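Local coordinates for protein glycoside hydrolase family 31 (Trueperella pyogenes, PDB 5I0F) that degrades cycloalternan, probably as a retaining alpha-glycosidase that cleaves the cyclic glucan through a covalent glycosyl-enzyme intermediate, at residues Phe215-Asn220 with Met654-Ala659; Pro40-Arg45 with Glu110-Asp115; Ile340-Arg345 with Asp364-Asp369. All coordinates share one frame; numbering follows the deposited sequence.

Interaction 1: Phe215-Asn220 with Met654-Ala659; sequences FAQVVN and MFYDHA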
loop_
_atom_site.group_PDB
_atom_site.type_symbol
_atom_site.label_atom_id
_atom_site.label_comp_id
_atom_site.label_asym_id
_atom_site.label_seq_id
_atom_site.Cartn_x
_atom_site.Cartn_y
_atom_site.Cartn_z
ATOM N N PHE A 215 -10.075 -5.634 -9.454
ATOM C CA PHE A 215 -9.822 -6.538 -10.585
ATOM C C PHE A 215 -9.434 -7.887 -10.035
ATOM O O PHE A 215 -8.723 -7.955 -9.018
ATOM C CB PHE A 215 -8.674 -6.022 -11.486
ATOM C CG PHE A 215 -7.971 -7.118 -12.277
ATOM C CD1 PHE A 215 -8.496 -7.575 -13.474
ATOM C CD2 PHE A 215 -6.802 -7.695 -11.810
ATOM C CE1 PHE A 215 -7.876 -8.592 -14.180
ATOM C CE2 PHE A 215 -6.176 -8.723 -12.512
ATOM C CZ PHE A 215 -6.708 -9.152 -13.713
ATOM N N ALA A 216 -9.869 -8.950 -10.706
ATOM C CA ALA A 216 -9.386 -10.310 -10.426
ATOM C C ALA A 216 -9.546 -11.197 -11.648
ATOM O O ALA A 216 -10.386 -10.944 -12.504
ATOM C CB ALA A 216 -10.137 -10.911 -9.245
ATOM N N GLN A 217 -8.727 -12.234 -11.718
ATOM C CA GLN A 217 -8.874 -13.269 -12.733
ATOM C C GLN A 217 -9.438 -14.513 -12.075
ATOM O O GLN A 217 -9.256 -14.739 -10.870
ATOM C CB GLN A 217 -7.563 -13.534 -13.485
ATOM C CG GLN A 217 -6.385 -14.015 -12.678
ATOM C CD GLN A 217 -5.178 -13.082 -12.838
ATOM O OE1 GLN A 217 -4.498 -13.076 -13.868
ATOM N NE2 GLN A 217 -4.922 -12.278 -11.816
ATOM N N VAL A 218 -10.166 -15.288 -12.872
ATOM C CA VAL A 218 -10.870 -16.461 -12.387
ATOM C C VAL A 218 -10.428 -17.595 -13.283
ATOM O O VAL A 218 -10.624 -17.539 -14.498
ATOM C CB VAL A 218 -12.389 -16.276 -12.445
ATOM C CG1 VAL A 218 -13.084 -17.502 -11.861
ATOM C CG2 VAL A 218 -12.844 -15.006 -11.718
ATOM N N VAL A 219 -9.804 -18.608 -12.690
ATOM C CA VAL A 219 -9.069 -19.618 -13.455
ATOM C C VAL A 219 -9.627 -20.987 -13.109
ATOM O O VAL A 219 -9.734 -21.319 -11.935
ATOM C CB VAL A 219 -7.555 -19.565 -13.144
ATOM C CG1 VAL A 219 -6.785 -20.519 -14.048
ATOM C CG2 VAL A 219 -7.047 -18.142 -13.329
ATOM N N ASN A 220 -9.993 -21.769 -14.128
ATOM C CA ASN A 220 -10.504 -23.134 -13.912
ATOM C C ASN A 220 -9.368 -24.145 -13.980
ATOM O O ASN A 220 -8.226 -23.779 -14.242
ATOM C CB ASN A 220 -11.690 -23.466 -14.839
ATOM C CG ASN A 220 -11.296 -23.769 -16.284
ATOM O OD1 ASN A 220 -10.143 -24.062 -16.618
ATOM N ND2 ASN A 220 -12.297 -23.760 -17.151
ATOM N N MET A 654 1.840 -20.023 -10.448
ATOM C CA MET A 654 1.963 -21.235 -11.269
ATOM C C MET A 654 0.899 -21.344 -12.356
ATOM O O MET A 654 1.127 -21.955 -13.402
ATOM C CB MET A 654 1.873 -22.458 -10.381
ATOM C CG MET A 654 2.892 -22.480 -9.267
ATOM S SD MET A 654 4.460 -23.106 -9.853
ATOM C CE MET A 654 4.029 -24.836 -9.716
ATOM N N PHE A 655 -0.271 -20.756 -12.106
ATOM C CA PHE A 655 -1.388 -20.869 -13.036
ATOM C C PHE A 655 -1.139 -20.195 -14.380
ATOM O O PHE A 655 -1.827 -20.525 -15.331
ATOM C CB PHE A 655 -2.730 -20.414 -12.410
ATOM C CG PHE A 655 -2.867 -18.927 -12.218
ATOM C CD1 PHE A 655 -3.269 -18.113 -13.264
ATOM C CD2 PHE A 655 -2.674 -18.352 -10.979
ATOM C CE1 PHE A 655 -3.430 -16.749 -13.085
ATOM C CE2 PHE A 655 -2.818 -16.983 -10.791
ATOM C CZ PHE A 655 -3.208 -16.179 -11.845
ATOM N N TYR A 656 -0.181 -19.264 -14.479
ATOM C CA TYR A 656 0.078 -18.614 -15.773
ATOM C C TYR A 656 0.591 -19.604 -16.827
ATOM O O TYR A 656 0.193 -19.521 -17.980
ATOM C CB TYR A 656 1.027 -17.390 -15.646
ATOM C CG TYR A 656 0.290 -16.224 -15.055
ATOM C CD1 TYR A 656 -0.612 -15.489 -15.818
ATOM C CD2 TYR A 656 0.426 -15.901 -13.713
ATOM C CE1 TYR A 656 -1.334 -14.437 -15.261
ATOM C CE2 TYR A 656 -0.291 -14.848 -13.136
ATOM C CZ TYR A 656 -1.174 -14.129 -13.908
ATOM O OH TYR A 656 -1.890 -13.097 -13.337
ATOM N N ASP A 657 1.456 -20.528 -16.422
ATOM C CA ASP A 657 2.058 -21.481 -17.344
ATOM C C ASP A 657 1.550 -22.910 -17.133
ATOM O O ASP A 657 1.785 -23.742 -18.001
ATOM C CB ASP A 657 3.595 -21.466 -17.207
ATOM C CG ASP A 657 4.210 -20.078 -17.412
ATOM O OD1 ASP A 657 3.779 -19.369 -18.346
ATOM O OD2 ASP A 657 5.142 -19.700 -16.644
ATOM N N HIS A 658 0.881 -23.204 -16.009
ATOM C CA HIS A 658 0.475 -24.579 -15.660
ATOM C C HIS A 658 -0.968 -24.694 -15.146
ATOM O O HIS A 658 -1.264 -25.580 -14.345
ATOM C CB HIS A 658 1.451 -25.177 -14.624
ATOM C CG HIS A 658 2.887 -25.076 -15.031
ATOM N ND1 HIS A 658 3.736 -24.113 -14.530
ATOM C CD2 HIS A 658 3.608 -25.777 -15.934
ATOM C CE1 HIS A 658 4.928 -24.241 -15.091
ATOM N NE2 HIS A 658 4.874 -25.245 -15.945
ATOM N N ALA A 659 -1.882 -23.866 -15.658
ATOM C CA ALA A 659 -3.285 -23.865 -15.174
ATOM C C ALA A 659 -4.093 -25.131 -15.468
ATOM O O ALA A 659 -5.133 -25.344 -14.854
ATOM C CB ALA A 659 -4.046 -22.657 -15.716
#
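Gln-217 and Val-219, alternate residues of strand 212-219, reach from one face of the strand to the short, weakly bonded helical turn 655-658 and the residue after it. Gln-217 comes first. Its CG lies between the backbone N and the carbonyl carbon (chi1 61°) and the chain bends at chi2, while the amide plane stands 84° from the Tyr-656 ring. OE1 takes a weak hydrogen bond from Tyr-656 OH at 2.7 Å. The other end of the amide is held by more than this contact: NE2 bonds to the carbonyl oxygens of Ala-552 and Val-176, which together fix the rotation of the group. The same amide lies against the rim of Phe-655, with CD 3.8 Å from CZ near the ring plane. Two residues on, Val-219 spreads its methyls over two neighbours. CG2 meets Phe-655 CD1 at 3.8 Å, and CG1 rests 3.9 Å from CB of Ala-659, closing the apolar end of the contact. At Asn-220 the chain leaves the strand, and Asn-220 OD1 accepts a hydrogen bond from Arg-224 N. Pro-273 of helix 273-284 touches both aromatic residues of the turn. The contact is therefore plain interdomain packing: a strand of the mixed beta-sheet preceding the catalytic barrel packs against a turn of the family 31 C-terminal domain, a beta domain that follows the barrel in sequence.

Interaction 2: Pro40-Arg45 with Glu110-Asp115; sequences PCSRMR and EALTLD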
loop_
_atom_site.group_PDB
_atom_site.type_symbol
_atom_site.label_atom_id
_atom_site.label_comp_id
_atom_site.label_asym_id
_atom_site.label_seq_id
_atom_site.Cartn_x
_atom_site.Cartn_y
_atom_site.Cartn_z
ATOM N N PRO A 40 -16.877 19.427 29.035
ATOM C CA PRO A 40 -17.701 18.466 29.759
ATOM C C PRO A 40 -19.135 18.987 29.951
ATOM O O PRO A 40 -19.351 20.229 30.199
ATOM C CB PRO A 40 -16.977 18.331 31.095
ATOM C CG PRO A 40 -16.355 19.676 31.311
ATOM C CD PRO A 40 -16.013 20.210 29.946
ATOM N N CYS A 41 -20.072 18.026 29.839
ATOM C CA CYS A 41 -21.518 18.244 29.850
ATOM C C CYS A 41 -22.221 17.249 30.776
ATOM O O CYS A 41 -21.697 16.182 31.066
ATOM C CB CYS A 41 -22.083 18.117 28.423
ATOM S SG CYS A 41 -21.610 19.497 27.347
ATOM N N SER A 42 -23.395 17.627 31.264
ATOM C CA SER A 42 -24.192 16.773 32.135
ATOM C C SER A 42 -25.261 16.007 31.363
ATOM O O SER A 42 -25.738 14.992 31.843
ATOM C CB SER A 42 -24.846 17.606 33.237
ATOM O OG SER A 42 -25.731 18.551 32.676
ATOM N N ARG A 43 -25.625 16.491 30.174
ATOM C CA ARG A 43 -26.728 15.934 29.405
ATOM C C ARG A 43 -26.537 16.268 27.924
ATOM O O ARG A 43 -26.029 17.324 27.581
ATOM C CB ARG A 43 -28.043 16.536 29.913
ATOM C CG ARG A 43 -29.317 15.967 29.321
ATOM C CD ARG A 43 -30.556 16.622 29.938
ATOM N NE ARG A 43 -30.725 18.016 29.485
ATOM C CZ ARG A 43 -31.205 19.041 30.213
ATOM N NH1 ARG A 43 -31.569 18.897 31.493
ATOM N NH2 ARG A 43 -31.298 20.253 29.657
ATOM N N MET A 44 -26.957 15.352 27.068
ATOM C CA MET A 44 -27.050 15.565 25.645
ATOM C C MET A 44 -28.295 14.862 25.118
ATOM O O MET A 44 -28.532 13.686 25.445
ATOM C CB MET A 44 -25.832 14.961 24.962
ATOM C CG MET A 44 -24.710 15.934 24.718
ATOM S SD MET A 44 -25.009 16.780 23.156
ATOM C CE MET A 44 -24.439 15.489 22.050
ATOM N N ARG A 45 -29.065 15.564 24.291
ATOM C CA ARG A 45 -30.247 14.988 23.672
ATOM C C ARG A 45 -30.227 15.187 22.175
ATOM O O ARG A 45 -29.714 16.183 21.676
ATOM C CB ARG A 45 -31.521 15.579 24.292
ATOM C CG ARG A 45 -31.630 15.223 25.768
ATOM C CD ARG A 45 -32.891 15.696 26.464
ATOM N NE ARG A 45 -33.138 17.118 26.264
ATOM C CZ ARG A 45 -33.784 17.916 27.114
ATOM N NH1 ARG A 45 -33.941 19.199 26.785
ATOM N NH2 ARG A 45 -34.253 17.474 28.290
ATOM N N GLU A 110 -28.713 18.933 21.490
ATOM C CA GLU A 110 -28.748 19.935 22.523
ATOM C C GLU A 110 -28.022 19.406 23.756
ATOM O O GLU A 110 -28.360 18.333 24.269
ATOM C CB GLU A 110 -30.200 20.260 22.834
ATOM C CG GLU A 110 -30.419 21.576 23.526
ATOM C CD GLU A 110 -31.858 21.731 23.961
ATOM O OE1 GLU A 110 -32.637 22.347 23.214
ATOM O OE2 GLU A 110 -32.213 21.193 25.029
ATOM N N ALA A 111 -27.029 20.157 24.238
ATOM C CA ALA A 111 -26.245 19.766 25.409
ATOM C C ALA A 111 -26.415 20.769 26.534
ATOM O O ALA A 111 -26.640 21.950 26.276
ATOM C CB ALA A 111 -24.770 19.673 25.039
ATOM N N LEU A 112 -26.285 20.292 27.771
ATOM C CA LEU A 112 -26.189 21.158 28.947
ATOM C C LEU A 112 -24.782 21.007 29.534
ATOM O O LEU A 112 -24.375 19.902 29.946
ATOM C CB LEU A 112 -27.252 20.801 29.982
ATOM C CG LEU A 112 -27.399 21.750 31.171
ATOM C CD1 LEU A 112 -27.899 23.121 30.731
ATOM C CD2 LEU A 112 -28.336 21.152 32.208
ATOM N N THR A 113 -24.034 22.113 29.558
ATOM C CA THR A 113 -22.663 22.100 30.039
ATOM C C THR A 113 -22.699 22.025 31.538
ATOM O O THR A 113 -23.715 22.360 32.154
ATOM C CB THR A 113 -21.874 23.346 29.601
ATOM O OG1 THR A 113 -22.354 24.501 30.293
ATOM C CG2 THR A 113 -21.989 23.553 28.062
ATOM N N LEU A 114 -21.578 21.646 32.137
ATOM C CA LEU A 114 -21.489 21.596 33.594
ATOM C C LEU A 114 -21.731 22.923 34.303
ATOM O O LEU A 114 -22.186 22.924 35.446
ATOM C CB LEU A 114 -20.141 21.027 34.030
ATOM C CG LEU A 114 -19.904 19.560 33.658
ATOM C CD1 LEU A 114 -18.592 19.105 34.279
ATOM C CD2 LEU A 114 -21.047 18.664 34.112
ATOM N N ASP A 115 -21.427 24.047 33.637
ATOM C CA ASP A 115 -21.697 25.373 34.208
ATOM C C ASP A 115 -23.094 25.920 33.887
ATOM O O ASP A 115 -23.395 27.063 34.248
ATOM C CB ASP A 115 -20.637 26.404 33.768
ATOM C CG ASP A 115 -20.528 26.531 32.272
ATOM O OD1 ASP A 115 -20.118 25.535 31.628
ATOM O OD2 ASP A 115 -20.842 27.604 31.721
HETATM O O HOH W 1 -25.004 20.694 34.043
HETATM O O HOH W 2 -30.242 18.463 26.410
#
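An antiparallel strand pair with a beta bulge joins Cys-41 to Arg-45 with Glu-110 to Thr-113, within the antiparallel sheet of the N-terminal domain. The axes of strands 43-45 and 110-113 come within 4.7 Å at 172°. Arg-45 and Glu-110 form a hydrogen-bonded pair, linked by N-H to O bonds in both directions. Arg-43 and Leu-112 are also a hydrogen-bonded pair, but only the bond from Leu-112 N to Arg-43 O is made, and between the two pairs Met-44 faces Ala-111 as a non-hydrogen-bonded pair. The register then slips by one residue, so that Ser-42 N, rather than an atom of Arg-43, bonds Leu-112 O at 2.8 Å; Arg-43 N is left buried without a partner. Beyond the bulge, Leu-114 N donates to Pro-40 O, and Leu-114 CD1 packs on Pro-40 CB. On the buried face, Met-44 is bent at chi2 and chi3, and its SD sits 3.5 Å from Ala-111 CB; Ile-2 touches both residues. The other face carries Arg-43, Arg-45, Glu-110 and Leu-112. Leu-112 CD2 lies over one side of the Arg-43 guanidinium, toward its rim, and Arg-45 NH2 over the opposite side. Water 2 accepts from Arg-43 NE and donates to Glu-110 O. Arg-45 and Glu-110 run side by side to a salt bridge, in which NH1 of Arg-45 meets OE2 of Glu-110 at 3.2 Å, 22° out of the guanidinium plane.

Interaction 3: Ile340-Arg345 with Asp364-Asp369; sequences IFRDAR and DGAWPD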
loop_
_atom_site.group_PDB
_atom_site.type_symbol
_atom_site.label_atom_id
_atom_site.label_comp_id
_atom_site.label_asym_id
_atom_site.label_seq_id
_atom_site.Cartn_x
_atom_site.Cartn_y
_atom_site.Cartn_z
ATOM N N ILE A 340 15.862 19.643 1.593
ATOM C CA ILE A 340 17.214 20.144 1.853
ATOM C C ILE A 340 17.933 19.174 2.787
ATOM O O ILE A 340 17.361 18.770 3.786
ATOM C CB ILE A 340 17.122 21.522 2.530
ATOM C CG1 ILE A 340 16.350 22.492 1.599
ATOM C CG2 ILE A 340 18.504 22.039 2.919
ATOM C CD1 ILE A 340 16.026 23.822 2.197
ATOM N N PHE A 341 19.188 18.838 2.465
ATOM C CA PHE A 341 20.011 17.968 3.308
ATOM C C PHE A 341 20.229 18.553 4.722
ATOM O O PHE A 341 20.391 19.776 4.885
ATOM C CB PHE A 341 21.375 17.689 2.648
ATOM C CG PHE A 341 21.384 16.517 1.689
ATOM C CD1 PHE A 341 21.026 16.675 0.356
ATOM C CD2 PHE A 341 21.758 15.247 2.121
ATOM C CE1 PHE A 341 21.043 15.613 -0.522
ATOM C CE2 PHE A 341 21.777 14.174 1.243
ATOM C CZ PHE A 341 21.419 14.357 -0.085
ATOM N N ARG A 342 20.224 17.693 5.740
ATOM C CA ARG A 342 20.385 18.158 7.117
ATOM C C ARG A 342 21.692 18.958 7.280
ATOM O O ARG A 342 22.737 18.569 6.725
ATOM C CB ARG A 342 20.355 17.017 8.128
ATOM C CG ARG A 342 20.234 17.490 9.565
ATOM C CD ARG A 342 19.753 16.378 10.476
ATOM N NE ARG A 342 20.634 15.195 10.499
ATOM C CZ ARG A 342 21.566 14.909 11.425
ATOM N NH1 ARG A 342 22.263 13.776 11.326
ATOM N NH2 ARG A 342 21.837 15.729 12.439
ATOM N N ASP A 343 21.590 20.065 8.025
ATOM C CA ASP A 343 22.697 21.028 8.302
ATOM C C ASP A 343 23.141 21.926 7.151
ATOM O O ASP A 343 24.027 22.767 7.347
ATOM C CB ASP A 343 23.938 20.336 8.926
ATOM C CG ASP A 343 23.640 19.677 10.271
ATOM O OD1 ASP A 343 22.750 20.162 11.006
ATOM O OD2 ASP A 343 24.306 18.658 10.575
ATOM N N ALA A 344 22.558 21.796 5.960
ATOM C CA ALA A 344 22.916 22.684 4.854
ATOM C C ALA A 344 22.538 24.107 5.213
ATOM O O ALA A 344 21.549 24.324 5.906
ATOM C CB ALA A 344 22.218 22.255 3.556
ATOM N N ARG A 345 23.351 25.055 4.774
ATOM C CA ARG A 345 23.105 26.485 4.982
ATOM C C ARG A 345 22.752 27.165 3.661
ATOM O O ARG A 345 23.259 26.799 2.603
ATOM C CB ARG A 345 24.325 27.152 5.628
ATOM C CG ARG A 345 24.688 26.537 6.980
ATOM C CD ARG A 345 25.757 27.291 7.724
ATOM N NE ARG A 345 25.266 28.590 8.182
ATOM C CZ ARG A 345 26.031 29.614 8.578
ATOM N NH1 ARG A 345 25.450 30.747 8.969
ATOM N NH2 ARG A 345 27.363 29.538 8.582
ATOM N N ASP A 364 31.719 20.237 9.460
ATOM C CA ASP A 364 31.327 19.469 10.653
ATOM C C ASP A 364 29.838 19.036 10.721
ATOM O O ASP A 364 29.399 18.497 11.736
ATOM C CB ASP A 364 31.747 20.209 11.946
ATOM C CG ASP A 364 31.036 21.550 12.138
ATOM O OD1 ASP A 364 30.410 22.070 11.184
ATOM O OD2 ASP A 364 31.131 22.107 13.257
ATOM N N GLY A 365 29.071 19.258 9.649
ATOM C CA GLY A 365 27.663 18.879 9.601
ATOM C C GLY A 365 27.445 17.430 9.206
ATOM O O GLY A 365 28.390 16.692 8.940
ATOM N N ALA A 366 26.186 17.017 9.175
ATOM C CA ALA A 366 25.852 15.629 8.914
ATOM C C ALA A 366 26.188 15.222 7.479
ATOM O O ALA A 366 26.541 14.058 7.247
ATOM C CB ALA A 366 24.382 15.380 9.202
ATOM N N TRP A 367 26.083 16.174 6.540
ATOM C CA TRP A 367 26.366 15.941 5.113
ATOM C C TRP A 367 27.330 17.030 4.577
ATOM O O TRP A 367 26.889 18.011 3.997
ATOM C CB TRP A 367 25.052 15.909 4.290
ATOM C CG TRP A 367 24.038 14.958 4.880
ATOM C CD1 TRP A 367 23.092 15.264 5.789
ATOM C CD2 TRP A 367 23.920 13.562 4.622
ATOM N NE1 TRP A 367 22.385 14.146 6.128
ATOM C CE2 TRP A 367 22.862 13.084 5.412
ATOM C CE3 TRP A 367 24.594 12.662 3.782
ATOM C CZ2 TRP A 367 22.482 11.744 5.427
ATOM C CZ3 TRP A 367 24.189 11.336 3.769
ATOM C CH2 TRP A 367 23.155 10.884 4.597
ATOM N N PRO A 368 28.656 16.845 4.770
ATOM C CA PRO A 368 29.609 17.873 4.350
ATOM C C PRO A 368 29.755 18.034 2.845
ATOM O O PRO A 368 30.187 19.087 2.408
ATOM C CB PRO A 368 30.939 17.433 5.007
ATOM C CG PRO A 368 30.763 15.995 5.271
ATOM C CD PRO A 368 29.316 15.786 5.560
ATOM N N ASP A 369 29.393 17.027 2.058
ATOM C CA ASP A 369 29.481 17.144 0.589
ATOM C C ASP A 369 28.581 16.078 -0.054
ATOM O O ASP A 369 29.059 15.051 -0.533
ATOM C CB ASP A 369 30.966 16.999 0.187
ATOM C CG ASP A 369 31.244 17.338 -1.274
ATOM O OD1 ASP A 369 30.317 17.551 -2.079
ATOM O OD2 ASP A 369 32.441 17.340 -1.628
HETATM O O HOH W 3 20.374 13.534 8.238
HETATM O O HOH W 4 25.350 19.253 5.924
#
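Gly-365, Ala-366 and Trp-367 pack against a type II beta turn, Phe-341 to Ala-344, within the long loop that follows strand 326-329 of the TIM barrel and leads to helix 370-379. Gly-365 and Asp-343, the residue at the third position of the turn, have the nearest CA atoms, 5.6 Å apart, and Gly-365 CA lies 3.5 Å from Asp-343 OD2. Ala-366 makes the direct polar link: that same OD2 accepts from Ala-366 N at 2.9 Å through its anti lone pair, the one away from the other carboxylate oxygen. The Ala-366 methyl group is laid over one face of the Arg-342 guanidinium, with CB 3.4 Å from NH1. A bend at chi3 (59°) turns Arg-342 NE aside from the otherwise extended chain, and NH1 is also bonded to the carbonyl oxygen of Asn-305, which should help fix the guanidinium over the methyl. Trp-367 buries the largest surface of the contact. The Phe-341 ring presents its edge to the indole face in a T-shaped stack, planes at 66°, with CD2 3.6 Å from Trp-367 CG. Trp-332 meets the Phe-341 ring edge-to-face as well, while Val-310 and Met-373, from helices 307-320 and 370-379, touch the indole. Two waters complete the join between Arg-342 and Trp-367. Water 4 donates to both backbone oxygens. Water 3, lying in the planes of both the guanidinium and the indole, accepts from Arg-342 NE at 2.8 Å and from Trp-367 NE1 at 3.0 Å.

In the fold
The three contacts are widely spread over a single chain, their centres 52 to 60 Å apart and no two of them touching. Interaction 2 comes first and closes within the N-terminal antiparallel sheet, before the other two begin. The closest ends of interaction 1 are 434 residues apart, one in the mixed sheet ahead of the barrel and one in the C-terminal domain, so the whole eight-stranded parallel barrel lies in the loop it closes. Interaction 3 is nested in that loop, in an excursion between barrel strands 326-329 and 383-388, and lies across the chain's centre from interaction 1. Its Arg-342 side chain lies about 9 Å from a bound glucose, too far for direct contact.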